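Local coordinates for protein putative C39-like peptidase (Bacillus anthracis, PDB 3ERV) that is of unknown function but probably acts as a papain-like cysteine peptidase of the C39-like family, perhaps attached to the membrane, at residues 35-40 and 59-64; 44-49 and 96-101; 69-74 and 113-118; 88-93 and 106-111. One frame throughout, in Å; residues are numbered along the deposited sequence.

Interaction 4 is the most deeply buried of the four, interactions 2 and 3 lie partly buried, and interaction 1 sits at the surface. Helix 109-119 serves two of them: its start docks on 88-93 in interaction 4, and its later turns meet helix 68-74 in interaction 3. That helix in turn presses A72 and M69 against L46, E45 and I97 of interaction 2, while L71 meets L59 of interaction 1. Chemistry follows place. Two loops are stitched by backbone and charged hydrogen bonds in interaction 2, a salt-bridge network tops leucine packing in interaction 3, prolines and rings dominate interaction 4, and interaction 1 relies on apolar contact plus one water.

Interaction 1. Residues 35-40 and 59-64; sequences SNVPFI and LQYAGI. With EDO (1,2-ethanediol), chain C.
V37 sets its CG2 methyl squarely over the ring of Y61, 3.8 Å from the ring centroid and 1° off the ring normal, a CH-pi contact over the centre of the face. The two side chains cross at about a right angle. Two torsions arrange this: V37 holds CG2 beside its own backbone N, and Y61 carries CG anti to its backbone N (chi1 -163°), which swings the ring out beside residues 36-38. P38 also crosses Y61 at about a right angle, its CD 3.8 Å from Y61 CD1. The phenol end is tied in by a water, which accepts from N36 N at 3.0 Å and lies 2.7 Å from Y61 OH, so the ring is held by its hydroxyl as well as by its face.

One residue earlier, Q60 slides past P38 in the opposite direction, with its OE1 3.4 Å from P38 CB. Its extended chain then meets I40 tip to tip, I40 CD1 lying 3.5 Å from Q60 NE2. That amide nitrogen donates to V66 O, which anchors the amide end where I40 CD1 meets it.

The contact lays the loop after strand 32-33 on the C-terminal turn of helix 50-61, which closes in a Schellman motif at G63, where phi is positive, with G63 N bonded to Q60 O and I64 N to L59 O. I40 also packs back on T53, A56 and M57 of the same helix, Y61 touches Y223 of strand 220-223, and V37 O accepts from R193 at the end of strand 189-193.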
loop_
_atom_site.group_PDB
_atom_site.type_symbol
_atom_site.label_atom_id
_atom_site.label_comp_id
_atom_site.label_asym_id
_atom_site.label_seq_id
_atom_site.Cartn_x
_atom_site.Cartn_y
_atom_site.Cartn_z
ATOM N N SER A 35 2.683 1.314 -17.883
ATOM C CA SER A 35 1.397 1.926 -18.112
ATOM C C SER A 35 0.296 0.880 -18.308
ATOM O O SER A 35 -0.876 1.222 -18.331
ATOM C CB SER A 35 1.501 2.886 -19.303
ATOM O OG SER A 35 1.905 2.187 -20.471
ATOM N N ASN A 36 0.651 -0.403 -18.388
ATOM C CA ASN A 36 -0.396 -1.438 -18.523
ATOM C C ASN A 36 -0.723 -2.233 -17.272
ATOM O O ASN A 36 -1.443 -3.271 -17.315
ATOM C CB ASN A 36 -0.182 -2.338 -19.762
ATOM C CG ASN A 36 -0.537 -1.606 -21.051
ATOM O OD1 ASN A 36 -1.060 -0.468 -20.998
ATOM N ND2 ASN A 36 -0.319 -2.252 -22.206
ATOM N N VAL A 37 -0.209 -1.733 -16.156
ATOM C CA VAL A 37 -0.644 -2.199 -14.843
ATOM C C VAL A 37 -2.158 -1.938 -14.823
ATOM O O VAL A 37 -2.603 -0.824 -15.096
ATOM C CB VAL A 37 0.106 -1.416 -13.682
ATOM C CG1 VAL A 37 -0.554 -1.659 -12.292
ATOM C CG2 VAL A 37 1.623 -1.749 -13.708
ATOM N N PRO A 38 -2.954 -2.974 -14.501
ATOM C CA PRO A 38 -4.427 -2.826 -14.507
ATOM C C PRO A 38 -4.909 -1.739 -13.528
ATOM O O PRO A 38 -4.259 -1.456 -12.553
ATOM C CB PRO A 38 -4.934 -4.221 -14.048
ATOM C CG PRO A 38 -3.871 -5.142 -14.324
ATOM C CD PRO A 38 -2.519 -4.366 -14.280
ATOM N N PHE A 39 -6.052 -1.118 -13.810
ATOM C CA PHE A 39 -6.542 -0.039 -12.981
ATOM C C PHE A 39 -7.803 -0.541 -12.295
ATOM O O PHE A 39 -8.734 -0.993 -12.958
ATOM C CB PHE A 39 -6.779 1.244 -13.846
ATOM C CG PHE A 39 -7.699 2.276 -13.206
ATOM C CD1 PHE A 39 -7.221 3.215 -12.346
ATOM C CD2 PHE A 39 -9.065 2.294 -13.519
ATOM C CE1 PHE A 39 -8.101 4.166 -11.759
ATOM C CE2 PHE A 39 -9.939 3.233 -12.953
ATOM C CZ PHE A 39 -9.450 4.168 -12.068
ATOM N N ILE A 40 -7.812 -0.460 -10.961
ATOM C CA ILE A 40 -8.988 -0.767 -10.118
ATOM C C ILE A 40 -9.252 0.359 -9.085
ATOM O O ILE A 40 -8.320 0.999 -8.567
ATOM C CB ILE A 40 -8.806 -2.118 -9.357
ATOM C CG1 ILE A 40 -8.277 -3.197 -10.316
ATOM C CG2 ILE A 40 -10.174 -2.588 -8.749
ATOM C CD1 ILE A 40 -7.821 -4.510 -9.636
ATOM N N LEU A 59 -0.982 -7.993 -8.108
ATOM C CA LEU A 59 -1.161 -9.444 -8.349
ATOM C C LEU A 59 -1.657 -9.782 -9.776
ATOM O O LEU A 59 -1.137 -10.707 -10.412
ATOM C CB LEU A 59 -2.150 -10.015 -7.317
ATOM C CG LEU A 59 -1.534 -10.141 -5.891
ATOM C CD1 LEU A 59 -2.544 -10.736 -4.901
ATOM C CD2 LEU A 59 -0.271 -11.004 -5.958
ATOM N N GLN A 60 -2.685 -9.070 -10.248
ATOM C CA GLN A 60 -3.140 -9.172 -11.643
ATOM C C GLN A 60 -2.020 -8.982 -12.660
ATOM O O GLN A 60 -1.860 -9.807 -13.578
ATOM C CB GLN A 60 -4.273 -8.167 -11.935
ATOM C CG GLN A 60 -5.522 -8.561 -11.255
ATOM C CD GLN A 60 -6.652 -7.582 -11.466
ATOM O OE1 GLN A 60 -6.534 -6.627 -12.259
ATOM N NE2 GLN A 60 -7.780 -7.813 -10.754
ATOM N N TYR A 61 -1.261 -7.893 -12.531
ATOM C CA TYR A 61 -0.140 -7.658 -13.456
ATOM C C TYR A 61 0.900 -8.774 -13.372
ATOM O O TYR A 61 1.517 -9.121 -14.362
ATOM C CB TYR A 61 0.577 -6.368 -13.101
ATOM C CG TYR A 61 1.463 -5.808 -14.175
ATOM C CD1 TYR A 61 0.935 -5.445 -15.417
ATOM C CD2 TYR A 61 2.828 -5.607 -13.935
ATOM C CE1 TYR A 61 1.752 -4.851 -16.386
ATOM C CE2 TYR A 61 3.664 -5.056 -14.902
ATOM C CZ TYR A 61 3.117 -4.671 -16.110
ATOM O OH TYR A 61 3.923 -4.112 -17.037
ATOM N N ALA A 62 1.098 -9.317 -12.183
ATOM C CA ALA A 62 1.995 -10.464 -12.025
ATOM C C ALA A 62 1.430 -11.771 -12.629
ATOM O O ALA A 62 2.124 -12.778 -12.641
ATOM C CB ALA A 62 2.349 -10.654 -10.559
ATOM N N GLY A 63 0.183 -11.768 -13.123
ATOM C CA GLY A 63 -0.351 -12.962 -13.734
ATOM C C GLY A 63 -1.380 -13.729 -12.908
ATOM O O GLY A 63 -1.861 -14.777 -13.331
ATOM N N ILE A 64 -1.743 -13.213 -11.730
ATOM C CA ILE A 64 -2.691 -13.931 -10.869
ATOM C C ILE A 64 -4.130 -13.485 -11.164
ATOM O O ILE A 64 -4.389 -12.270 -11.258
ATOM C CB ILE A 64 -2.389 -13.683 -9.357
ATOM C CG1 ILE A 64 -0.904 -13.956 -9.049
ATOM C CG2 ILE A 64 -3.408 -14.480 -8.456
ATOM C CD1 ILE A 64 -0.473 -15.411 -9.306
HETATM C C1 EDO C . -4.233 1.225 -18.658
HETATM O O1 EDO C . -3.333 1.063 -19.777
HETATM C C2 EDO C . -4.129 0.044 -17.678
HETATM O O2 EDO C . -5.242 -0.845 -17.789
HETATM O O HOH W 1 3.149 -2.007 -18.557
#

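Interaction 2. Residues 44-49 and 96-101; sequences PELDRG and NIYTFS. With EDO (1,2-ethanediol), chain B.
The type I beta turn from L46 to G49, which leads into helix 50-61 with G49 as N-cap, grips the loop 96-101 through D47 and R48. That helix begins with C50, which may be the nucleophile of a Cys-His-Asp triad as in papain-like peptidases. Backbone bonds run from D47 N to Y98 O and from R48 N to I97 O, the latter 3.0 Å long. F100 N donates to D47 OD2 at 2.8 Å, on the anti lone pair. D47 CB sits over one face of the F100 ring, 3.7 Å from its centroid, with the carboxylate and ring planes only 14° apart.

The R48 chain is extended from CG to NE, and its NH1 donates to N96 O, near the guanidinium plane, and to T99 O, tilted from it. NH2 adds a bond to E102 O, so the charged group clasps three carbonyls and probably counters their partial negative charge. F100 CD1 lies over one guanidinium face, the two planes 81° apart. L46 runs beside Y98, pointing the same way. Within the loop, N96 OD1 accepts from Y98 N at 2.9 Å (an Asx turn) and from T99 N at 2.8 Å (an Asx motif), the two donors approaching from opposite faces of its amide plane.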
loop_
_atom_site.group_PDB
_atom_site.type_symbol
_atom_site.label_atom_id
_atom_site.label_comp_id
_atom_site.label_asym_id
_atom_site.label_seq_id
_atom_site.Cartn_x
_atom_site.Cartn_y
_atom_site.Cartn_z
ATOM N N PRO A 44 -17.155 1.379 -5.303
ATOM C CA PRO A 44 -17.941 1.600 -4.077
ATOM C C PRO A 44 -17.855 0.489 -2.992
ATOM O O PRO A 44 -18.212 0.743 -1.846
ATOM C CB PRO A 44 -19.376 1.650 -4.621
ATOM C CG PRO A 44 -19.345 0.678 -5.799
ATOM C CD PRO A 44 -18.017 0.978 -6.451
ATOM N N GLU A 45 -17.423 -0.722 -3.352
ATOM C CA GLU A 45 -17.449 -1.884 -2.439
ATOM C C GLU A 45 -16.595 -1.816 -1.153
ATOM O O GLU A 45 -16.974 -2.355 -0.129
ATOM C CB GLU A 45 -17.074 -3.141 -3.218
ATOM C CG GLU A 45 -17.934 -3.312 -4.417
ATOM C CD GLU A 45 -17.391 -2.700 -5.697
ATOM O OE1 GLU A 45 -16.546 -1.772 -5.739
ATOM O OE2 GLU A 45 -17.855 -3.188 -6.708
ATOM N N LEU A 46 -15.464 -1.137 -1.197
ATOM C CA LEU A 46 -14.489 -1.193 -0.091
ATOM C C LEU A 46 -14.143 0.196 0.373
ATOM O O LEU A 46 -13.225 0.794 -0.185
ATOM C CB LEU A 46 -13.202 -1.903 -0.538
ATOM C CG LEU A 46 -13.328 -3.380 -0.992
ATOM C CD1 LEU A 46 -11.930 -3.975 -1.222
ATOM C CD2 LEU A 46 -14.084 -4.180 0.124
ATOM N N ASP A 47 -14.862 0.703 1.377
ATOM C CA ASP A 47 -14.603 2.073 1.877
ATOM C C ASP A 47 -13.172 2.183 2.349
ATOM O O ASP A 47 -12.521 3.219 2.129
ATOM C CB ASP A 47 -15.542 2.471 3.037
ATOM C CG ASP A 47 -16.935 2.823 2.559
ATOM O OD1 ASP A 47 -17.114 3.025 1.331
ATOM O OD2 ASP A 47 -17.873 2.814 3.394
ATOM N N ARG A 48 -12.656 1.097 2.944
ATOM C CA ARG A 48 -11.271 1.117 3.363
ATOM C C ARG A 48 -10.422 0.093 2.621
ATOM O O ARG A 48 -9.605 -0.604 3.231
ATOM C CB ARG A 48 -11.119 0.913 4.874
ATOM C CG ARG A 48 -11.646 2.078 5.700
ATOM C CD ARG A 48 -11.380 1.941 7.212
ATOM N NE ARG A 48 -12.155 2.943 7.975
ATOM C CZ ARG A 48 -13.408 2.781 8.426
ATOM N NH1 ARG A 48 -14.078 1.627 8.249
ATOM N NH2 ARG A 48 -14.006 3.780 9.097
ATOM N N GLY A 49 -10.602 0.008 1.311
ATOM C CA GLY A 49 -9.881 -0.989 0.547
ATOM C C GLY A 49 -8.635 -0.576 -0.228
ATOM O O GLY A 49 -8.250 -1.287 -1.144
ATOM N N ASN A 96 -12.811 -2.217 10.217
ATOM C CA ASN A 96 -13.765 -2.531 9.158
ATOM C C ASN A 96 -13.277 -2.104 7.783
ATOM O O ASN A 96 -13.114 -0.918 7.502
ATOM C CB ASN A 96 -15.124 -1.914 9.489
ATOM C CG ASN A 96 -16.257 -2.593 8.751
ATOM O OD1 ASN A 96 -16.325 -2.531 7.506
ATOM N ND2 ASN A 96 -17.138 -3.279 9.500
ATOM N N ILE A 97 -12.933 -3.092 6.953
ATOM C CA ILE A 97 -12.474 -2.834 5.598
ATOM C C ILE A 97 -13.613 -2.366 4.639
ATOM O O ILE A 97 -13.353 -1.690 3.650
ATOM C CB ILE A 97 -11.767 -4.098 5.037
ATOM C CG1 ILE A 97 -10.927 -3.761 3.781
ATOM C CG2 ILE A 97 -12.818 -5.239 4.819
ATOM C CD1 ILE A 97 -9.884 -4.860 3.455
ATOM N N TYR A 98 -14.860 -2.693 4.973
ATOM C CA TYR A 98 -15.989 -2.550 4.068
ATOM C C TYR A 98 -16.696 -1.194 4.179
ATOM O O TYR A 98 -17.036 -0.563 3.153
ATOM C CB TYR A 98 -17.052 -3.628 4.357
ATOM C CG TYR A 98 -16.576 -5.027 4.080
ATOM C CD1 TYR A 98 -16.272 -5.435 2.777
ATOM C CD2 TYR A 98 -16.415 -5.951 5.121
ATOM C CE1 TYR A 98 -15.806 -6.724 2.525
ATOM C CE2 TYR A 98 -15.964 -7.243 4.861
ATOM C CZ TYR A 98 -15.644 -7.612 3.565
ATOM O OH TYR A 98 -15.169 -8.886 3.340
ATOM N N THR A 99 -16.963 -0.768 5.411
ATOM C CA THR A 99 -17.821 0.425 5.591
ATOM C C THR A 99 -17.302 1.497 6.575
ATOM O O THR A 99 -16.952 1.182 7.707
ATOM C CB THR A 99 -19.279 0.057 5.942
ATOM O OG1 THR A 99 -20.047 1.262 6.033
ATOM C CG2 THR A 99 -19.379 -0.696 7.276
ATOM N N PHE A 100 -17.324 2.762 6.130
ATOM C CA PHE A 100 -17.000 3.937 6.964
ATOM C C PHE A 100 -17.978 4.003 8.144
ATOM O O PHE A 100 -17.718 4.610 9.176
ATOM C CB PHE A 100 -17.092 5.230 6.135
ATOM C CG PHE A 100 -15.871 5.499 5.249
ATOM C CD1 PHE A 100 -14.604 5.434 5.756
ATOM C CD2 PHE A 100 -16.022 5.833 3.919
ATOM C CE1 PHE A 100 -13.521 5.712 4.974
ATOM C CE2 PHE A 100 -14.933 6.066 3.122
ATOM C CZ PHE A 100 -13.683 6.024 3.662
ATOM N N SER A 101 -19.121 3.371 8.024
ATOM C CA SER A 101 -20.072 3.441 9.131
ATOM C C SER A 101 -19.595 2.683 10.358
ATOM O O SER A 101 -20.247 2.738 11.390
ATOM C CB SER A 101 -21.456 2.940 8.705
ATOM O OG SER A 101 -21.460 1.516 8.568
HETATM C C1 EDO B . -14.014 -6.365 7.904
HETATM O O1 EDO B . -12.770 -5.737 8.192
HETATM C C2 EDO B . -14.720 -6.886 9.124
HETATM O O2 EDO B . -15.401 -5.835 9.810
HETATM O O HOH W 2 -21.017 1.989 3.102
#

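Interaction 3. Residues 69-74 and 113-118; sequences MKLANE and FQLAKK
E74 OE2 is shared by two lysine ammonium groups, one from each helix, the three atoms forming a triangle in a small salt-bridge network. K70, one turn earlier on the same helix, places NZ 3.1 Å from E74 OE2, and K118 of the other helix brings NZ to 3.4 Å from the same oxygen; both hydrogen bonds are weak. The side chains of E74 and K118 cross at about a right angle. K118 arrives with CG anti to its backbone N (chi1 -173°) and stays extended as far as CE, spanning the gap between the helices before bending at its last torsion. The two ammonium groups, K70 NZ and K118 NZ, are only 3.6 Å apart, a repulsion that the shared carboxylate probably offsets. Y119 OH is bonded to both K70 NZ and E74 OE1, so the other carboxylate oxygen is tied to the same helix as K118.

Beneath the charges lies L115. Its CD1 touches the CB of E74 at 3.7 Å, and its CD2 lies 3.5 Å from L71 O, while its CG meets L71 CD2 at 4.0 Å. The contact therefore grades from charged groups to a leucine pair facing the buried side.

The helix segments cross at 124°, their axes 10.9 Å apart at closest approach, a wide spacing bridged by K118 and E74 at the surface and by L115 and L71 below. Helix 50-61 adjoins both: L71 packs on its V52 and A56, and L115 on its L55. On the far side of helix 109-119, A116 and F113 rest on strands 124-126 and 220-223.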
loop_
_atom_site.group_PDB
_atom_site.type_symbol
_atom_site.label_atom_id
_atom_site.label_comp_id
_atom_site.label_asym_id
_atom_site.label_seq_id
_atom_site.Cartn_x
_atom_site.Cartn_y
_atom_site.Cartn_z
ATOM N N MET A 69 -12.220 -8.039 -3.778
ATOM C CA MET A 69 -13.147 -8.585 -2.785
ATOM C C MET A 69 -12.595 -9.856 -2.134
ATOM O O MET A 69 -12.771 -10.108 -0.929
ATOM C CB MET A 69 -14.543 -8.870 -3.408
ATOM C CG MET A 69 -15.225 -7.610 -4.102
ATOM S SD MET A 69 -15.415 -6.275 -2.904
ATOM C CE MET A 69 -16.288 -7.179 -1.590
ATOM N N LYS A 70 -11.937 -10.690 -2.926
ATOM C CA LYS A 70 -11.338 -11.891 -2.350
ATOM C C LYS A 70 -10.202 -11.492 -1.406
ATOM O O LYS A 70 -10.044 -12.030 -0.324
ATOM C CB LYS A 70 -10.834 -12.837 -3.463
ATOM C CG LYS A 70 -10.229 -14.141 -2.927
ATOM C CD LYS A 70 -10.706 -15.344 -3.804
ATOM C CE LYS A 70 -10.091 -16.701 -3.413
ATOM N NZ LYS A 70 -8.614 -16.754 -3.650
ATOM N N LEU A 71 -9.414 -10.507 -1.812
ATOM C CA LEU A 71 -8.291 -10.071 -0.990
ATOM C C LEU A 71 -8.789 -9.399 0.301
ATOM O O LEU A 71 -8.151 -9.524 1.387
ATOM C CB LEU A 71 -7.371 -9.104 -1.772
ATOM C CG LEU A 71 -6.693 -9.768 -2.990
ATOM C CD1 LEU A 71 -5.834 -8.732 -3.692
ATOM C CD2 LEU A 71 -5.818 -10.968 -2.565
ATOM N N ALA A 72 -9.902 -8.673 0.165
ATOM C CA ALA A 72 -10.510 -8.025 1.323
ATOM C C ALA A 72 -11.003 -9.054 2.353
ATOM O O ALA A 72 -10.970 -8.794 3.562
ATOM C CB ALA A 72 -11.634 -7.140 0.906
ATOM N N ASN A 73 -11.477 -10.210 1.897
ATOM C CA ASN A 73 -11.886 -11.204 2.843
ATOM C C ASN A 73 -10.681 -11.931 3.437
ATOM O O ASN A 73 -10.715 -12.357 4.586
ATOM C CB ASN A 73 -12.853 -12.199 2.199
ATOM C CG ASN A 73 -13.380 -13.186 3.200
ATOM O OD1 ASN A 73 -13.326 -14.373 2.989
ATOM N ND2 ASN A 73 -13.879 -12.679 4.321
ATOM N N GLU A 74 -9.620 -12.080 2.647
ATOM C CA GLU A 74 -8.464 -12.892 3.044
ATOM C C GLU A 74 -7.425 -12.213 3.913
ATOM O O GLU A 74 -6.685 -12.881 4.611
ATOM C CB GLU A 74 -7.809 -13.530 1.804
ATOM C CG GLU A 74 -8.707 -14.662 1.214
ATOM C CD GLU A 74 -8.182 -15.162 -0.136
ATOM O OE1 GLU A 74 -7.258 -14.521 -0.702
ATOM O OE2 GLU A 74 -8.700 -16.201 -0.637
ATOM N N PHE A 113 2.066 -8.238 3.112
ATOM C CA PHE A 113 3.036 -9.164 2.515
ATOM C C PHE A 113 2.620 -10.647 2.641
ATOM O O PHE A 113 2.740 -11.429 1.692
ATOM C CB PHE A 113 4.423 -8.963 3.136
ATOM C CG PHE A 113 5.478 -9.923 2.604
ATOM C CD1 PHE A 113 5.863 -9.891 1.258
ATOM C CD2 PHE A 113 6.068 -10.863 3.441
ATOM C CE1 PHE A 113 6.833 -10.735 0.758
ATOM C CE2 PHE A 113 7.048 -11.745 2.938
ATOM C CZ PHE A 113 7.423 -11.672 1.581
ATOM N N GLN A 114 2.119 -11.036 3.798
ATOM C CA GLN A 114 1.663 -12.398 3.946
ATOM C C GLN A 114 0.571 -12.721 2.931
ATOM O O GLN A 114 0.520 -13.832 2.408
ATOM C CB GLN A 114 1.143 -12.674 5.364
ATOM C CG GLN A 114 2.227 -12.746 6.378
ATOM C CD GLN A 114 3.378 -13.668 5.939
ATOM O OE1 GLN A 114 4.539 -13.245 5.899
ATOM N NE2 GLN A 114 3.054 -14.923 5.588
ATOM N N LEU A 115 -0.300 -11.751 2.648
ATOM C CA LEU A 115 -1.379 -12.021 1.725
ATOM C C LEU A 115 -0.772 -12.182 0.337
ATOM O O LEU A 115 -1.214 -13.037 -0.428
ATOM C CB LEU A 115 -2.444 -10.902 1.744
ATOM C CG LEU A 115 -3.700 -11.036 0.847
ATOM C CD1 LEU A 115 -4.338 -12.440 0.950
ATOM C CD2 LEU A 115 -4.728 -9.975 1.212
ATOM N N ALA A 116 0.216 -11.339 0.011
ATOM C CA ALA A 116 0.840 -11.407 -1.314
ATOM C C ALA A 116 1.477 -12.793 -1.540
ATOM O O ALA A 116 1.427 -13.350 -2.654
ATOM C CB ALA A 116 1.931 -10.299 -1.486
ATOM N N LYS A 117 2.118 -13.298 -0.485
ATOM C CA LYS A 117 2.760 -14.625 -0.511
ATOM C C LYS A 117 1.791 -15.789 -0.720
ATOM O O LYS A 117 2.178 -16.798 -1.267
ATOM C CB LYS A 117 3.503 -14.864 0.801
ATOM C CG LYS A 117 4.701 -14.020 0.987
ATOM C CD LYS A 117 5.851 -14.928 1.441
ATOM C CE LYS A 117 6.692 -15.326 0.257
ATOM N NZ LYS A 117 7.497 -16.559 0.596
ATOM N N LYS A 118 0.541 -15.648 -0.283
ATOM C CA LYS A 118 -0.453 -16.662 -0.530
ATOM C C LYS A 118 -0.519 -16.909 -2.044
ATOM O O LYS A 118 -0.649 -18.050 -2.515
ATOM C CB LYS A 118 -1.835 -16.225 -0.019
ATOM C CG LYS A 118 -2.886 -17.331 -0.097
ATOM C CD LYS A 118 -4.342 -16.853 0.127
ATOM C CE LYS A 118 -5.350 -17.970 -0.182
ATOM N NZ LYS A 118 -5.898 -17.828 -1.574
#

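Interaction 4. Residues 88-93 and 106-111; sequences NPNEGF and GVYHGP
P89 lays its ring against the phenol of Y108, with CG 3.8 Å from the ring centroid and 15° off the normal, a CH-pi contact displaced toward the CD2-CE2 rim. The two side chains lie side by side and point the same way. N90 approaches the same ring at its edge, OD1 in the ring plane and 3.5 Å from Y108 CD2. Its amide is turned 69° from the ring and held by N88 OD1, which accepts from N90 N, an Asx turn, and also from N90 ND2. A water donates to N90 OD1 and accepts from G110 N, linking the loop to the first turn of helix 109-119.

One direct hydrogen bond joins the segments: Y108 N, at the N-cap position, donates to P89 O at 2.8 Å from above the carbonyl plane. P111 packs beside it, its CG 3.3 Å from N90 O. Farther along, F93, with CG anti to its backbone N (chi1 -174°), covers the backbone of G106 with one ring face, CE1 lying 3.5 Å from G106 CA, and V107 CB packs on F93 CD1 at 3.9 Å.

Y108 OH is bonded to Y105 OH and S172 O, so the ring is fixed at its polar end too. With two prolines, two rings and a glycine meeting, the contact is largely apolar packing with one CH-pi contact, and its direct hydrogen bond satisfies the buried Y108 amide.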
loop_
_atom_site.group_PDB
_atom_site.type_symbol
_atom_site.label_atom_id
_atom_site.label_comp_id
_atom_site.label_asym_id
_atom_site.label_seq_id
_atom_site.Cartn_x
_atom_site.Cartn_y
_atom_site.Cartn_z
ATOM N N ASN A 88 -3.325 -3.341 16.115
ATOM C CA ASN A 88 -2.065 -2.984 15.482
ATOM C C ASN A 88 -2.101 -3.286 13.990
ATOM O O ASN A 88 -2.346 -4.439 13.592
ATOM C CB ASN A 88 -0.916 -3.786 16.117
ATOM C CG ASN A 88 0.480 -3.186 15.821
ATOM O OD1 ASN A 88 0.795 -2.734 14.691
ATOM N ND2 ASN A 88 1.332 -3.174 16.860
ATOM N N PRO A 89 -1.863 -2.261 13.145
ATOM C CA PRO A 89 -1.921 -2.553 11.682
ATOM C C PRO A 89 -0.748 -3.402 11.194
ATOM O O PRO A 89 -0.764 -3.888 10.035
ATOM C CB PRO A 89 -1.902 -1.172 11.016
ATOM C CG PRO A 89 -1.224 -0.238 12.084
ATOM C CD PRO A 89 -1.691 -0.824 13.448
ATOM N N ASN A 90 0.266 -3.560 12.059
ATOM C CA ASN A 90 1.314 -4.523 11.824
ATOM C C ASN A 90 0.866 -5.949 12.111
ATOM O O ASN A 90 1.517 -6.907 11.680
ATOM C CB ASN A 90 2.591 -4.174 12.596
ATOM C CG ASN A 90 3.169 -2.791 12.190
ATOM O OD1 ASN A 90 3.711 -2.604 11.097
ATOM N ND2 ASN A 90 3.022 -1.815 13.085
ATOM N N GLU A 91 -0.252 -6.113 12.810
ATOM C CA GLU A 91 -0.758 -7.466 13.064
ATOM C C GLU A 91 -1.848 -7.905 12.049
ATOM O O GLU A 91 -1.867 -9.040 11.586
ATOM C CB GLU A 91 -1.248 -7.610 14.483
ATOM C CG GLU A 91 -1.245 -9.061 14.923
ATOM C CD GLU A 91 -2.037 -9.287 16.217
ATOM O OE1 GLU A 91 -2.075 -8.343 17.055
ATOM O OE2 GLU A 91 -2.601 -10.399 16.397
ATOM N N GLY A 92 -2.711 -6.982 11.679
ATOM C CA GLY A 92 -3.715 -7.272 10.666
ATOM C C GLY A 92 -4.380 -5.981 10.235
ATOM O O GLY A 92 -4.065 -4.890 10.774
ATOM N N PHE A 93 -5.332 -6.095 9.300
ATOM C CA PHE A 93 -6.166 -4.954 8.987
ATOM C C PHE A 93 -6.964 -4.558 10.220
ATOM O O PHE A 93 -7.655 -5.385 10.815
ATOM C CB PHE A 93 -7.110 -5.227 7.782
ATOM C CG PHE A 93 -7.865 -4.024 7.357
ATOM C CD1 PHE A 93 -7.446 -3.285 6.265
ATOM C CD2 PHE A 93 -8.982 -3.585 8.096
ATOM C CE1 PHE A 93 -8.162 -2.111 5.873
ATOM C CE2 PHE A 93 -9.683 -2.412 7.738
ATOM C CZ PHE A 93 -9.284 -1.677 6.626
ATOM N N GLY A 106 -6.525 0.550 8.585
ATOM C CA GLY A 106 -5.813 0.057 7.389
ATOM C C GLY A 106 -4.922 -1.065 7.867
ATOM O O GLY A 106 -5.108 -1.593 8.978
ATOM N N VAL A 107 -3.936 -1.413 7.056
ATOM C CA VAL A 107 -3.078 -2.545 7.354
ATOM C C VAL A 107 -1.700 -2.161 6.845
ATOM O O VAL A 107 -1.579 -1.448 5.849
ATOM C CB VAL A 107 -3.590 -3.859 6.679
ATOM C CG1 VAL A 107 -3.592 -3.689 5.155
ATOM C CG2 VAL A 107 -2.700 -5.039 7.067
ATOM N N TYR A 108 -0.657 -2.600 7.536
ATOM C CA TYR A 108 0.693 -2.223 7.158
ATOM C C TYR A 108 1.364 -3.357 6.363
ATOM O O TYR A 108 0.734 -4.340 5.998
ATOM C CB TYR A 108 1.496 -1.792 8.394
ATOM C CG TYR A 108 1.199 -0.367 8.865
ATOM C CD1 TYR A 108 0.325 0.452 8.135
ATOM C CD2 TYR A 108 1.826 0.186 10.018
ATOM C CE1 TYR A 108 0.048 1.755 8.525
ATOM C CE2 TYR A 108 1.559 1.514 10.419
ATOM C CZ TYR A 108 0.662 2.298 9.650
ATOM O OH TYR A 108 0.341 3.624 9.984
ATOM N N HIS A 109 2.652 -3.211 6.090
ATOM C CA HIS A 109 3.325 -4.074 5.162
ATOM C C HIS A 109 3.381 -5.575 5.575
ATOM O O HIS A 109 3.323 -6.447 4.719
ATOM C CB HIS A 109 4.736 -3.526 4.887
ATOM C CG HIS A 109 5.685 -3.730 6.028
ATOM N ND1 HIS A 109 6.528 -4.823 6.105
ATOM C CD2 HIS A 109 5.901 -3.007 7.154
ATOM C CE1 HIS A 109 7.232 -4.757 7.230
ATOM N NE2 HIS A 109 6.872 -3.661 7.880
ATOM N N GLY A 110 3.496 -5.890 6.864
ATOM C CA GLY A 110 3.670 -7.317 7.250
ATOM C C GLY A 110 2.531 -8.231 6.774
ATOM O O GLY A 110 2.717 -9.178 5.963
ATOM N N PRO A 111 1.330 -7.976 7.280
ATOM C CA PRO A 111 0.120 -8.743 6.949
ATOM C C PRO A 111 -0.156 -8.606 5.453
ATOM O O PRO A 111 -0.574 -9.544 4.786
ATOM C CB PRO A 111 -0.985 -8.019 7.772
ATOM C CG PRO A 111 -0.196 -7.268 8.896
ATOM C CD PRO A 111 1.070 -6.855 8.194
HETATM O O HOH W 3 3.891 -4.726 9.363
#